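PDB 4REL: UDP-glucose:anthocyanidin 3-O-glucosyltransferase from Clitoria ternatea, which belongs to the UDP-dependent glycosyltransferases of the GT-B fold, built from two Rossmann-like domains that face each other across a cleft. Local coordinates for residues A[137-141]-A[367-371]; A[147-151]-A[165-169]. All coordinates share one frame. Numbering follows the deposited sequence.

Overall arrangement
The chain has the two-domain GT-B architecture, one parallel sheet built from strands between residues 6 and 235 and another from strands between 266 and 384. Contact 1 joins the two halves: 137-141 follows strand 131-135 of the first sheet, and 367-371 begins helix 368-378, between strands 359-361 and 382-384 of the second. Buried, its centre about 9 Å from that of the chain, it supplies N137 and D367 to the pocket holding KMP. Contact 2, nested in sequence inside the loop closed by contact 1, folds 165-169 back on the start of helix 148-157, its centre about 22 Å from the chain's. The two contact centres lie about 14 Å apart and their nearest atoms about 6 Å.

Contact 1 of 2, residues A[137-141]-A[367-371]; sequences NVSCS and DQGIA. With KMP (3,5,7-trihydroxy-2-(4-hydroxyphenyl)-4H-chromen-4-one), chain B.
After strand 131-135, segment 137-141 runs extended through N137 and V138 (psi -170° and 122°), then takes helical angles over 139-141. It meets the first turn of helix 368-378, with CA of V138 6.2 Å from CA of A371 and CA of S141 6.6 Å from CA of I370. D367, at the N-cap position, makes no capping bond; chi1 p and chi2 near 0° direct its carboxylate across the interface, where OD2 accepts a hydrogen bond from V138 N (3.0 Å). V138, chi1 t, sets CG2 3.6 Å from A371 CB and CG1 4.2 Å from I370 CG2. I370, chi1 m, also brings CG2 within 4.2 Å of C140 CB; branched V138 and I370 fill this apolar layer, and small A371 lets V138 close in. S141, chi1 p, turns OG back to V138 O (2.8 Å). In this GT-B interdomain contact N137 ND2 lies 2.9 Å from KMP O13, and D367 OD2 3.0 Å from KMP O30, so one carboxylate oxygen serves both domain interface and pocket.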
loop_
_atom_site.group_PDB
_atom_site.type_symbol
_atom_site.label_atom_id
_atom_site.label_comp_id
_atom_site.label_asym_id
_atom_site.label_seq_id
_atom_site.Cartn_x
_atom_site.Cartn_y
_atom_site.Cartn_z
ATOM N N ASN A 137 3.195 -1.264 3.394
ATOM C CA ASN A 137 3.859 -1.106 2.106
ATOM C C ASN A 137 4.134 -2.455 1.488
ATOM O O ASN A 137 3.618 -3.469 1.958
ATOM C CB ASN A 137 5.141 -0.318 2.322
ATOM C CG ASN A 137 4.948 0.756 3.366
ATOM O OD1 ASN A 137 5.537 0.715 4.456
ATOM N ND2 ASN A 137 4.051 1.688 3.067
ATOM N N VAL A 138 4.918 -2.480 0.419
ATOM C CA VAL A 138 5.281 -3.749 -0.180
ATOM C C VAL A 138 6.060 -4.545 0.858
ATOM O O VAL A 138 7.061 -4.072 1.397
ATOM C CB VAL A 138 6.083 -3.543 -1.481
ATOM C CG1 VAL A 138 6.422 -4.888 -2.120
ATOM C CG2 VAL A 138 5.258 -2.702 -2.439
ATOM N N SER A 139 5.564 -5.736 1.175
ATOM C CA SER A 139 6.159 -6.556 2.228
ATOM C C SER A 139 7.665 -6.734 2.026
ATOM O O SER A 139 8.455 -6.494 2.937
ATOM C CB SER A 139 5.472 -7.927 2.273
ATOM O OG SER A 139 5.558 -8.567 1.008
ATOM N N CYS A 140 8.057 -7.111 0.812
ATOM C CA CYS A 140 9.462 -7.383 0.503
ATOM C C CYS A 140 10.419 -6.206 0.710
ATOM O O CYS A 140 11.612 -6.408 0.939
ATOM C CB CYS A 140 9.607 -7.959 -0.918
ATOM S SG CYS A 140 8.847 -9.591 -1.085
ATOM N N SER A 141 9.910 -4.979 0.660
ATOM C CA SER A 141 10.801 -3.830 0.766
ATOM C C SER A 141 11.393 -3.692 2.167
ATOM O O SER A 141 12.355 -2.968 2.354
ATOM C CB SER A 141 10.106 -2.539 0.318
ATOM O OG SER A 141 9.137 -2.146 1.260
ATOM N N ASP A 367 8.328 2.320 -3.308
ATOM C CA ASP A 367 8.624 0.896 -3.454
ATOM C C ASP A 367 7.790 0.199 -4.527
ATOM O O ASP A 367 7.709 -1.028 -4.554
ATOM C CB ASP A 367 8.519 0.144 -2.107
ATOM C CG ASP A 367 7.104 0.140 -1.524
ATOM O OD1 ASP A 367 6.170 0.693 -2.139
ATOM O OD2 ASP A 367 6.921 -0.454 -0.439
ATOM N N GLN A 368 7.167 0.974 -5.406
ATOM C CA GLN A 368 6.396 0.402 -6.508
ATOM C C GLN A 368 7.276 -0.453 -7.407
ATOM O O GLN A 368 6.820 -1.448 -7.977
ATOM C CB GLN A 368 5.722 1.519 -7.309
ATOM C CG GLN A 368 4.619 2.201 -6.508
ATOM C CD GLN A 368 4.143 3.509 -7.104
ATOM O OE1 GLN A 368 4.541 3.904 -8.207
ATOM N NE2 GLN A 368 3.283 4.200 -6.362
ATOM N N GLY A 369 8.541 -0.068 -7.527
ATOM C CA GLY A 369 9.487 -0.825 -8.329
ATOM C C GLY A 369 9.763 -2.202 -7.766
ATOM O O GLY A 369 9.942 -3.176 -8.516
ATOM N N ILE A 370 9.778 -2.297 -6.436
ATOM C CA ILE A 370 9.952 -3.583 -5.782
ATOM C C ILE A 370 8.742 -4.463 -6.073
ATOM O O ILE A 370 8.885 -5.641 -6.409
ATOM C CB ILE A 370 10.121 -3.436 -4.250
ATOM C CG1 ILE A 370 11.284 -2.491 -3.914
ATOM C CG2 ILE A 370 10.311 -4.803 -3.618
ATOM C CD1 ILE A 370 12.646 -2.934 -4.462
ATOM N N ALA A 371 7.549 -3.886 -5.931
ATOM C CA ALA A 371 6.317 -4.606 -6.205
ATOM C C ALA A 371 6.275 -5.107 -7.640
ATOM O O ALA A 371 5.909 -6.265 -7.888
ATOM C CB ALA A 371 5.100 -3.730 -5.900
HETATM C C1 KMP B . 9.586 3.902 -0.211
HETATM C C2 KMP B . 8.326 3.472 0.170
HETATM C C3 KMP B . 7.225 4.458 0.230
HETATM C C4 KMP B . 7.498 5.867 -0.121
HETATM C C5 KMP B . 8.796 6.201 -0.487
HETATM C C6 KMP B . 9.809 5.240 -0.530
HETATM C C9 KMP B . 5.856 4.057 0.628
HETATM C C10 KMP B . 4.815 5.109 0.664
HETATM C C11 KMP B . 5.197 6.511 0.294
HETATM C C14 KMP B . 4.209 7.635 0.299
HETATM C C15 KMP B . 2.955 7.521 0.896
HETATM C C16 KMP B . 2.066 8.584 0.878
HETATM C C17 KMP B . 2.420 9.771 0.258
HETATM C C18 KMP B . 3.668 9.896 -0.338
HETATM C C19 KMP B . 4.558 8.832 -0.314
HETATM O O12 KMP B . 6.495 6.807 -0.076
HETATM O O13 KMP B . 5.602 2.865 0.925
HETATM O O24 KMP B . 1.539 10.811 0.239
HETATM O O27 KMP B . 3.550 4.751 1.019
HETATM O O29 KMP B . 11.063 5.626 -0.895
HETATM O O30 KMP B . 8.086 2.170 0.487
#

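Contact 2 of 2, residues A[147-151]-A[165-169]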
loop_
_atom_site.group_PDB
_atom_site.type_symbol
_atom_site.label_atom_id
_atom_site.label_comp_id
_atom_site.label_asym_id
_atom_site.label_seq_id
_atom_site.Cartn_x
_atom_site.Cartn_y
_atom_site.Cartn_z
ATOM N N ASN A 147 19.995 -3.106 4.679
ATOM C CA ASN A 147 21.104 -3.303 3.750
ATOM C C ASN A 147 21.401 -2.051 2.931
ATOM O O ASN A 147 21.808 -2.146 1.782
ATOM C CB ASN A 147 20.812 -4.483 2.810
ATOM C CG ASN A 147 20.718 -5.806 3.547
ATOM O OD1 ASN A 147 21.732 -6.460 3.814
ATOM N ND2 ASN A 147 19.499 -6.212 3.877
ATOM N N ILE A 148 21.212 -0.880 3.536
ATOM C CA ILE A 148 21.354 0.377 2.801
ATOM C C ILE A 148 22.760 0.562 2.215
ATOM O O ILE A 148 22.904 0.939 1.046
ATOM C CB ILE A 148 20.971 1.591 3.676
ATOM C CG1 ILE A 148 19.514 1.473 4.117
ATOM C CG2 ILE A 148 21.213 2.904 2.923
ATOM C CD1 ILE A 148 19.143 2.382 5.259
ATOM N N ASP A 149 23.795 0.281 3.005
ATOM C CA ASP A 149 25.162 0.477 2.510
ATOM C C ASP A 149 25.489 -0.437 1.328
ATOM O O ASP A 149 26.094 0.003 0.349
ATOM C CB ASP A 149 26.180 0.319 3.643
ATOM C CG ASP A 149 26.032 1.390 4.709
ATOM O OD1 ASP A 149 25.355 2.405 4.444
ATOM O OD2 ASP A 149 26.595 1.224 5.809
ATOM N N LEU A 150 25.072 -1.698 1.402
ATOM C CA LEU A 150 25.302 -2.628 0.292
ATOM C C LEU A 150 24.540 -2.175 -0.942
ATOM O O LEU A 150 25.052 -2.226 -2.065
ATOM C CB LEU A 150 24.865 -4.049 0.655
ATOM C CG LEU A 150 25.701 -4.805 1.681
ATOM C CD1 LEU A 150 25.157 -6.224 1.863
ATOM C CD2 LEU A 150 27.171 -4.822 1.265
ATOM N N ILE A 151 23.306 -1.738 -0.725
ATOM C CA ILE A 151 22.457 -1.310 -1.825
ATOM C C ILE A 151 23.028 -0.059 -2.502
ATOM O O ILE A 151 23.127 -0.010 -3.730
ATOM C CB ILE A 151 21.002 -1.119 -1.347
ATOM C CG1 ILE A 151 20.362 -2.496 -1.144
ATOM C CG2 ILE A 151 20.207 -0.301 -2.352
ATOM C CD1 ILE A 151 19.089 -2.495 -0.296
ATOM N N ASP A 165 21.688 -10.067 -4.939
ATOM C CA ASP A 165 21.790 -11.424 -4.414
ATOM C C ASP A 165 22.029 -11.466 -2.909
ATOM O O ASP A 165 21.720 -12.467 -2.261
ATOM C CB ASP A 165 22.878 -12.202 -5.150
ATOM C CG ASP A 165 22.566 -12.379 -6.621
ATOM O OD1 ASP A 165 22.878 -11.454 -7.406
ATOM O OD2 ASP A 165 22.012 -13.441 -6.991
ATOM N N PHE A 166 22.533 -10.367 -2.351
ATOM C CA PHE A 166 22.821 -10.317 -0.912
ATOM C C PHE A 166 21.577 -10.260 -0.023
ATOM O O PHE A 166 21.685 -10.334 1.204
ATOM C CB PHE A 166 23.766 -9.152 -0.577
ATOM C CG PHE A 166 23.333 -7.824 -1.141
ATOM C CD1 PHE A 166 22.367 -7.060 -0.499
ATOM C CD2 PHE A 166 23.921 -7.324 -2.287
ATOM C CE1 PHE A 166 21.976 -5.834 -1.013
ATOM C CE2 PHE A 166 23.541 -6.090 -2.808
ATOM C CZ PHE A 166 22.564 -5.348 -2.168
ATOM N N LEU A 167 20.404 -10.106 -0.634
ATOM C CA LEU A 167 19.141 -10.118 0.105
ATOM C C LEU A 167 18.548 -11.512 0.028
ATOM O O LEU A 167 18.094 -11.934 -1.039
ATOM C CB LEU A 167 18.150 -9.120 -0.508
ATOM C CG LEU A 167 18.566 -7.658 -0.662
ATOM C CD1 LEU A 167 17.490 -6.885 -1.424
ATOM C CD2 LEU A 167 18.826 -7.017 0.706
ATOM N N PRO A 168 18.534 -12.243 1.157
ATOM C CA PRO A 168 17.991 -13.605 1.114
ATOM C C PRO A 168 16.542 -13.647 0.623
ATOM O O PRO A 168 15.690 -12.880 1.087
ATOM C CB PRO A 168 18.101 -14.067 2.575
ATOM C CG PRO A 168 19.284 -13.302 3.096
ATOM C CD PRO A 168 19.136 -11.931 2.465
ATOM N N GLY A 169 16.287 -14.522 -0.345
ATOM C CA GLY A 169 14.957 -14.712 -0.895
ATOM C C GLY A 169 14.576 -13.695 -1.959
ATOM O O GLY A 169 13.540 -13.829 -2.620
HETATM O O HOH W 1 22.204 -9.231 3.643
#
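In this local helix-loop packing within the first half of the GT-B fold, the loop that follows helix 148-157 returns to that helix's opening turn. The helix begins after N147, whose carbonyl O accepts the bond from I151 N at 2.9 Å. Along the loop, D165 stays clear of the helix at the exposed surface, and its OD1 is hydrogen-bonded to T163. F166 then provides the main apolar contact. With chi1 in the p well, its ring reaches the helix, and L150 lies over one face: L150 CB sits 3.9 Å from the ring centroid, only 17° off the normal, a CH-pi interaction, while L150 CD1 is 3.7 Å from F166 CD1. I151 meets the ring at its edge, with CG1 3.7 Å from F166 CE1. A flat aromatic suits this place because its face and its edge can serve two neighbouring aliphatic side chains at once. The backbone of F166 adds a polar link, as a water donates to F166 O (2.7 Å) and to N147 OD1 (2.8 Å), joining two acceptors that could not bond each other. L167 is buried, as suits an apolar leucine, and although its CA-CB bond points sideways, the end of its side chain comes nearer to N147. P168 and G169 carry the chain away, G169 with a positive phi of 82° that glycine adopts readily. At the helix start ND2 of the N147 side chain is hydrogen-bonded to S143 O and Y225 OH, and this nitrogen also lies 3.3 Å from L167 CD2.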